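Side-chain contact in orotidine 5'-phosphate decarboxylase (PDB 3TFX), which probably catalyses the decarboxylation of orotidine 5'-monophosphate to uridine 5'-monophosphate, the last step of de novo UMP synthesis, as a homodimeric TIM barrel: residues L63-I68 against K77-L82. Sequence-based numbering, arbitrary orientation.
Sequences LKMHDI and KALAKL
In the third beta-alpha unit of this TIM barrel, L63 and M65 (a selenomethionine), near the C-terminal end of strand 58-65, meet L79 in the last turn of helix 69-80. The joint is wholly apolar and small, about 121 Å² over both sides, with no hydrogen bond across it. L79 enters from the helix with CG beside its backbone N and anti to its carbonyl carbon (chi1 -57°), and one of its methyls serves both strand residues. CD1 of L79 lies 4.0 Å from L63 CD2 and 4.1 Å from M65 CE, while L79 CD2 adds a longer contact to L63 CD2, at 4.2 Å. The two leucines cross at a slant, whereas M65 and L79 extend toward one another end to end. The bend of M65 at chi3 (-68°) brings CE alongside L79 CD1, which M65 SE also meets at 4.1 Å. All three side chains are buried. Between the two strand residues that face the helix sits K64, the predicted proton donor; its side chain takes no part here, and its NZ forms salt bridges with D62 and with D67 of the second subunit. The contact therefore involves the two residues that flank the probable catalytic lysine. Around it, M65 also packs on A76 of helix 69-80 and V89 of strand 86-90, L79 touches T87 of that strand, and M38 and Y42 of the second subunit reach M65 and L79, respectively.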
loop_
_atom_site.group_PDB
_atom_site.type_symbol
_atom_site.label_atom_id
_atom_site.label_comp_id
_atom_site.label_asym_id
_atom_site.label_seq_id
_atom_site.Cartn_x
_atom_site.Cartn_y
_atom_site.Cartn_z
ATOM N N LEU A 63 5.102 0.617 3.614
ATOM C CA LEU A 63 4.069 -0.076 2.839
ATOM C C LEU A 63 3.089 0.862 2.122
ATOM O O LEU A 63 2.211 0.381 1.396
ATOM C CB LEU A 63 3.295 -1.014 3.767
ATOM C CG LEU A 63 3.656 -2.492 3.939
ATOM C CD1 LEU A 63 5.075 -2.891 3.494
ATOM C CD2 LEU A 63 3.334 -2.970 5.373
ATOM N N LYS A 64 3.226 2.174 2.345
ATOM C CA LYS A 64 2.455 3.223 1.634
ATOM C C LYS A 64 0.941 2.944 1.566
ATOM O O LYS A 64 0.347 2.886 0.481
ATOM C CB LYS A 64 3.023 3.489 0.226
ATOM C CG LYS A 64 4.529 3.784 0.196
ATOM C CD LYS A 64 4.983 4.330 -1.154
ATOM C CE LYS A 64 6.492 4.685 -1.137
ATOM N NZ LYS A 64 7.366 3.532 -0.688
HETATM N N MSE A 65 0.319 2.759 2.723
HETATM C CA MSE A 65 -1.090 2.348 2.732
HETATM C C MSE A 65 -1.934 3.358 1.980
HETATM O O MSE A 65 -1.754 4.579 2.146
HETATM C CB MSE A 65 -1.592 2.143 4.151
HETATM C CG MSE A 65 -1.043 0.887 4.806
HETATM SE SE MSE A 65 -1.529 0.800 6.696
HETATM C CE MSE A 65 -0.424 2.301 7.327
ATOM N N HIS A 66 -2.806 2.848 1.113
ATOM C CA HIS A 66 -3.703 3.694 0.321
ATOM C C HIS A 66 -5.054 2.979 0.067
ATOM O O HIS A 66 -5.220 2.209 -0.905
ATOM C CB HIS A 66 -3.014 4.093 -0.984
ATOM C CG HIS A 66 -3.744 5.131 -1.774
ATOM N ND1 HIS A 66 -3.348 5.509 -3.036
ATOM C CD2 HIS A 66 -4.860 5.848 -1.502
ATOM C CE1 HIS A 66 -4.165 6.439 -3.494
ATOM N NE2 HIS A 66 -5.092 6.662 -2.582
ATOM N N ASP A 67 -6.007 3.251 0.954
ATOM C CA ASP A 67 -7.304 2.585 0.974
ATOM C C ASP A 67 -8.271 3.532 1.711
ATOM O O ASP A 67 -7.881 4.645 2.074
ATOM C CB ASP A 67 -7.173 1.218 1.672
ATOM C CG ASP A 67 -8.233 0.209 1.218
ATOM O OD1 ASP A 67 -9.398 0.602 1.055
ATOM O OD2 ASP A 67 -7.911 -0.982 1.039
ATOM N N ILE A 68 -9.517 3.110 1.922
ATOM C CA ILE A 68 -10.526 3.948 2.597
ATOM C C ILE A 68 -10.158 4.137 4.086
ATOM O O ILE A 68 -9.469 3.295 4.640
ATOM C CB ILE A 68 -11.986 3.396 2.405
ATOM C CG1 ILE A 68 -12.197 2.079 3.166
ATOM C CG2 ILE A 68 -12.292 3.199 0.912
ATOM C CD1 ILE A 68 -13.650 1.602 3.176
ATOM N N LYS A 77 -3.228 0.147 12.670
ATOM C CA LYS A 77 -3.296 -0.467 13.998
ATOM C C LYS A 77 -2.530 -1.785 14.055
ATOM O O LYS A 77 -1.766 -2.038 14.992
ATOM C CB LYS A 77 -4.745 -0.707 14.386
ATOM C CG LYS A 77 -4.962 -1.031 15.842
ATOM C CD LYS A 77 -6.409 -1.456 16.037
ATOM C CE LYS A 77 -6.616 -2.104 17.379
ATOM N NZ LYS A 77 -8.012 -2.645 17.461
ATOM N N ALA A 78 -2.752 -2.619 13.040
ATOM C CA ALA A 78 -2.032 -3.874 12.897
ATOM C C ALA A 78 -0.514 -3.650 12.862
ATOM O O ALA A 78 0.235 -4.391 13.494
ATOM C CB ALA A 78 -2.495 -4.601 11.636
ATOM N N LEU A 79 -0.067 -2.629 12.136
ATOM C CA LEU A 79 1.377 -2.334 12.047
ATOM C C LEU A 79 2.000 -1.818 13.348
ATOM O O LEU A 79 3.153 -2.143 13.635
ATOM C CB LEU A 79 1.711 -1.392 10.879
ATOM C CG LEU A 79 1.269 -1.867 9.488
ATOM C CD1 LEU A 79 1.762 -0.942 8.382
ATOM C CD2 LEU A 79 1.720 -3.311 9.232
ATOM N N ALA A 80 1.251 -1.033 14.126
ATOM C CA ALA A 80 1.765 -0.509 15.399
ATOM C C ALA A 80 1.987 -1.616 16.441
ATOM O O ALA A 80 2.817 -1.472 17.338
ATOM C CB ALA A 80 0.871 0.614 15.947
ATOM N N LYS A 81 1.266 -2.730 16.300
ATOM C CA LYS A 81 1.445 -3.891 17.184
ATOM C C LYS A 81 2.820 -4.526 16.992
ATOM O O LYS A 81 3.323 -5.194 17.884
ATOM C CB LYS A 81 0.367 -4.945 16.931
ATOM C CG LYS A 81 -1.058 -4.540 17.278
ATOM C CD LYS A 81 -2.008 -5.688 16.919
ATOM C CE LYS A 81 -3.471 -5.250 16.917
ATOM N NZ LYS A 81 -4.354 -6.249 16.220
ATOM N N LEU A 82 3.426 -4.307 15.825
ATOM C CA LEU A 82 4.725 -4.899 15.472
ATOM C C LEU A 82 5.922 -4.164 16.086
ATOM O O LEU A 82 7.052 -4.659 16.036
ATOM C CB LEU A 82 4.880 -4.935 13.948
ATOM C CG LEU A 82 4.332 -6.077 13.082
ATOM C CD1 LEU A 82 3.296 -6.936 13.800
ATOM C CD2 LEU A 82 3.783 -5.538 11.773
#